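Local coordinates for cellobiose 2-epimerase (Spirochaeta thermophila DSM 6192, PDB 5ZIG), which probably catalyses the reversible epimerization of cellobiose to 4-O-beta-D-glucopyranosyl-D-mannose, as a member of the N-acylglucosamine 2-epimerase family, at residues Thr185-His194 with Leu234-Met245. Sequence-based numbering, arbitrary orientation.
Sequences TPAPKTMNTH and LGLYFAEDWAPM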
loop_
_atom_site.group_PDB
_atom_site.type_symbol
_atom_site.label_atom_id
_atom_site.label_comp_id
_atom_site.label_asym_id
_atom_site.label_seq_id
_atom_site.Cartn_x
_atom_site.Cartn_y
_atom_site.Cartn_z
ATOM N N THR A 185 11.349 -10.453 22.229
ATOM C CA THR A 185 11.722 -9.067 22.293
ATOM C C THR A 185 11.153 -8.359 21.101
ATOM O O THR A 185 11.463 -8.692 19.985
ATOM C CB THR A 185 13.228 -8.897 22.194
ATOM O OG1 THR A 185 13.880 -9.614 23.233
ATOM C CG2 THR A 185 13.560 -7.471 22.285
ATOM N N PRO A 186 10.361 -7.348 21.356
ATOM C CA PRO A 186 9.694 -6.638 20.258
ATOM C C PRO A 186 10.697 -5.836 19.437
ATOM O O PRO A 186 11.772 -5.450 19.914
ATOM C CB PRO A 186 8.680 -5.734 20.977
ATOM C CG PRO A 186 9.235 -5.565 22.373
ATOM C CD PRO A 186 10.038 -6.796 22.689
ATOM N N ALA A 187 10.341 -5.612 18.169
ATOM C CA ALA A 187 11.277 -4.978 17.241
ATOM C C ALA A 187 11.078 -3.465 17.244
ATOM O O ALA A 187 9.941 -2.996 17.103
ATOM C CB ALA A 187 11.087 -5.526 15.827
ATOM N N PRO A 188 12.135 -2.670 17.436
ATOM C CA PRO A 188 11.961 -1.210 17.386
ATOM C C PRO A 188 11.734 -0.670 15.980
ATOM O O PRO A 188 11.181 0.432 15.848
ATOM C CB PRO A 188 13.273 -0.674 17.994
ATOM C CG PRO A 188 13.907 -1.867 18.701
ATOM C CD PRO A 188 13.497 -3.042 17.856
ATOM N N LYS A 189 12.107 -1.416 14.933
ATOM C CA LYS A 189 11.899 -0.971 13.557
ATOM C C LYS A 189 11.389 -2.120 12.679
ATOM O O LYS A 189 11.721 -3.291 12.901
ATOM C CB LYS A 189 13.200 -0.388 12.987
ATOM C CG LYS A 189 13.624 0.923 13.635
ATOM C CD LYS A 189 15.083 1.252 13.369
ATOM C CE LYS A 189 15.450 2.594 14.030
ATOM N NZ LYS A 189 16.887 2.969 13.851
ATOM N N THR A 190 10.571 -1.773 11.676
ATOM C CA THR A 190 10.032 -2.749 10.730
ATOM C C THR A 190 10.186 -2.236 9.293
ATOM O O THR A 190 10.071 -1.028 9.040
ATOM C CB THR A 190 8.522 -3.086 11.035
ATOM O OG1 THR A 190 7.685 -1.955 10.754
ATOM C CG2 THR A 190 8.310 -3.515 12.495
ATOM N N MET A 191 10.473 -3.162 8.357
ATOM C CA MET A 191 10.473 -2.820 6.930
ATOM C C MET A 191 9.123 -2.261 6.525
ATOM O O MET A 191 9.036 -1.283 5.775
ATOM C CB MET A 191 10.845 -4.069 6.109
ATOM C CG MET A 191 10.431 -4.205 4.602
ATOM S SD MET A 191 8.674 -4.366 4.228
ATOM C CE MET A 191 8.418 -6.045 4.855
ATOM N N ASN A 192 8.062 -2.831 7.087
ATOM C CA ASN A 192 6.717 -2.491 6.662
ATOM C C ASN A 192 6.449 -1.002 6.848
ATOM O O ASN A 192 5.996 -0.314 5.923
ATOM C CB ASN A 192 5.729 -3.349 7.450
ATOM C CG ASN A 192 4.322 -3.144 7.006
ATOM O OD1 ASN A 192 4.002 -3.302 5.827
ATOM N ND2 ASN A 192 3.464 -2.776 7.943
ATOM N N THR A 193 6.753 -0.484 8.040
ATOM C CA THR A 193 6.562 0.937 8.298
ATOM C C THR A 193 7.502 1.791 7.456
ATOM O O THR A 193 7.114 2.859 6.960
ATOM C CB THR A 193 6.759 1.215 9.789
ATOM O OG1 THR A 193 5.652 0.656 10.515
ATOM C CG2 THR A 193 6.823 2.696 10.040
ATOM N N HIS A 194 8.735 1.338 7.262
ATOM C CA HIS A 194 9.657 2.124 6.449
ATOM C C HIS A 194 9.184 2.212 5.004
ATOM O O HIS A 194 9.281 3.278 4.382
ATOM C CB HIS A 194 11.068 1.552 6.547
ATOM C CG HIS A 194 11.779 1.986 7.788
ATOM N ND1 HIS A 194 11.609 1.350 8.997
ATOM C CD2 HIS A 194 12.597 3.037 8.029
ATOM C CE1 HIS A 194 12.331 1.959 9.918
ATOM N NE2 HIS A 194 12.938 2.990 9.360
ATOM N N LEU A 234 13.493 -8.535 1.225
ATOM C CA LEU A 234 13.422 -7.470 2.203
ATOM C C LEU A 234 13.321 -8.090 3.583
ATOM O O LEU A 234 12.359 -8.818 3.860
ATOM C CB LEU A 234 12.215 -6.585 1.952
ATOM C CG LEU A 234 12.317 -5.433 0.981
ATOM C CD1 LEU A 234 12.706 -5.959 -0.400
ATOM C CD2 LEU A 234 10.963 -4.763 0.975
ATOM N N GLY A 235 14.303 -7.801 4.439
ATOM C CA GLY A 235 14.206 -8.220 5.825
ATOM C C GLY A 235 12.956 -7.668 6.482
ATOM O O GLY A 235 12.442 -6.613 6.108
ATOM N N LEU A 236 12.459 -8.389 7.481
ATOM C CA LEU A 236 11.213 -7.954 8.099
ATOM C C LEU A 236 11.432 -7.003 9.275
ATOM O O LEU A 236 10.865 -5.906 9.299
ATOM C CB LEU A 236 10.402 -9.177 8.545
ATOM C CG LEU A 236 9.898 -10.074 7.410
ATOM C CD1 LEU A 236 9.117 -11.254 7.952
ATOM C CD2 LEU A 236 9.045 -9.280 6.435
ATOM N N TYR A 237 12.260 -7.403 10.238
ATOM C CA TYR A 237 12.267 -6.823 11.572
ATOM C C TYR A 237 13.696 -6.514 12.001
ATOM O O TYR A 237 14.603 -7.324 11.785
ATOM C CB TYR A 237 11.619 -7.786 12.579
ATOM C CG TYR A 237 10.208 -8.243 12.237
ATOM C CD1 TYR A 237 9.169 -7.320 12.100
ATOM C CD2 TYR A 237 9.907 -9.599 12.097
ATOM C CE1 TYR A 237 7.875 -7.728 11.804
ATOM C CE2 TYR A 237 8.609 -10.024 11.806
ATOM C CZ TYR A 237 7.603 -9.080 11.666
ATOM O OH TYR A 237 6.319 -9.494 11.384
ATOM N N PHE A 238 13.894 -5.351 12.630
ATOM C CA PHE A 238 15.247 -4.865 12.884
ATOM C C PHE A 238 15.352 -4.183 14.246
ATOM O O PHE A 238 14.432 -3.487 14.683
ATOM C CB PHE A 238 15.687 -3.883 11.787
ATOM C CG PHE A 238 15.549 -4.429 10.383
ATOM C CD1 PHE A 238 14.350 -4.336 9.702
ATOM C CD2 PHE A 238 16.635 -5.027 9.748
ATOM C CE1 PHE A 238 14.227 -4.848 8.392
ATOM C CE2 PHE A 238 16.530 -5.525 8.459
ATOM C CZ PHE A 238 15.322 -5.436 7.772
ATOM N N ALA A 239 16.506 -4.368 14.897
ATOM C CA ALA A 239 16.831 -3.635 16.117
ATOM C C ALA A 239 17.045 -2.157 15.806
ATOM O O ALA A 239 17.038 -1.727 14.651
ATOM C CB ALA A 239 18.082 -4.211 16.789
ATOM N N GLU A 240 17.267 -1.371 16.866
ATOM C CA GLU A 240 17.507 0.058 16.690
ATOM C C GLU A 240 18.710 0.306 15.788
ATOM O O GLU A 240 18.635 1.120 14.857
ATOM C CB GLU A 240 17.699 0.731 18.052
ATOM C CG GLU A 240 17.418 2.220 18.046
ATOM C CD GLU A 240 18.017 2.941 19.249
ATOM O OE1 GLU A 240 18.833 2.322 19.969
ATOM O OE2 GLU A 240 17.665 4.125 19.466
ATOM N N ASP A 241 19.817 -0.418 16.019
ATOM C CA ASP A 241 21.010 -0.313 15.189
ATOM C C ASP A 241 20.918 -1.149 13.902
ATOM O O ASP A 241 21.957 -1.416 13.286
ATOM C CB ASP A 241 22.260 -0.709 15.990
ATOM C CG ASP A 241 22.268 -2.178 16.400
ATOM O OD1 ASP A 241 21.350 -2.943 16.025
ATOM O OD2 ASP A 241 23.206 -2.575 17.117
ATOM N N TRP A 242 19.716 -1.579 13.511
ATOM C CA TRP A 242 19.414 -2.232 12.226
ATOM C C TRP A 242 19.858 -3.686 12.179
ATOM O O TRP A 242 19.846 -4.295 11.119
ATOM C CB TRP A 242 20.003 -1.466 11.035
ATOM C CG TRP A 242 19.214 -0.245 10.764
ATOM C CD1 TRP A 242 19.576 1.052 11.033
ATOM C CD2 TRP A 242 17.889 -0.191 10.216
ATOM N NE1 TRP A 242 18.558 1.904 10.664
ATOM C CE2 TRP A 242 17.516 1.168 10.156
ATOM C CE3 TRP A 242 16.984 -1.164 9.762
ATOM C CZ2 TRP A 242 16.280 1.579 9.664
ATOM C CZ3 TRP A 242 15.765 -0.752 9.265
ATOM C CH2 TRP A 242 15.417 0.607 9.230
ATOM N N ALA A 243 20.234 -4.265 13.305
ATOM C CA ALA A 243 20.477 -5.691 13.334
ATOM C C ALA A 243 19.187 -6.435 12.982
ATOM O O ALA A 243 18.098 -6.051 13.439
ATOM C CB ALA A 243 20.999 -6.115 14.712
ATOM N N PRO A 244 19.266 -7.482 12.157
ATOM C CA PRO A 244 18.073 -8.281 11.842
ATOM C C PRO A 244 17.478 -8.956 13.072
ATOM O O PRO A 244 18.189 -9.529 13.898
ATOM C CB PRO A 244 18.606 -9.317 10.849
ATOM C CG PRO A 244 19.816 -8.653 10.254
ATOM C CD PRO A 244 20.430 -7.886 11.349
ATOM N N MET A 245 16.157 -8.902 13.186
ATOM C CA MET A 245 15.453 -9.628 14.233
ATOM C C MET A 245 14.492 -10.628 13.603
ATOM O O MET A 245 13.845 -10.324 12.596
ATOM C CB MET A 245 14.693 -8.673 15.155
ATOM C CG MET A 245 15.597 -7.764 15.963
ATOM S SD MET A 245 14.677 -6.487 16.848
ATOM C CE MET A 245 13.707 -7.469 18.003
HETATM O O HOH W 1 7.885 -5.458 8.378
#
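K189 and F238 form an antiparallel hydrogen-bonded pair, K189 N to F238 O at 3.1 Å with F238 N returning to K189 O, and T190 beside Y237 is the adjoining non-hydrogen-bonded pair. The small sheet, extended by a weakly bonded strand about 244-245, illustrates how an (alpha/alpha)6 barrel, the fold of this family, ties together the loops between its helices. Past the pair, M191 N gives a nearly straight bond to L236 O (172°), so the start of helix 191-208 is held to the sheet; T190 OG1 caps that helix by accepting from T193 N, and is also hydrogen-bonded to E166. On the face of K189 and F238, the extended lysine chain crosses W242 at about a right angle, its CD over the six-membered ring, 4.1 Å from the centroid. Its NZ reaches a lone pair of E240 O at 2.7 Å and makes a salt bridge with D158. W242 in turn points the CH2 edge of its indole at the face of H194, planes at 62° in a T-shaped pair. A leucine in place of H194 would probably lose this aromatic partner and leave Y164 N without its acceptor. M191, bent at chi2 and chi3, lays CG on L234 CD2 and CE on L236 CD2. H194 ND1 donates to T190 O, which lies in the plane of the imidazole, at 2.8 Å, from the carbonyl face opposite H194 N.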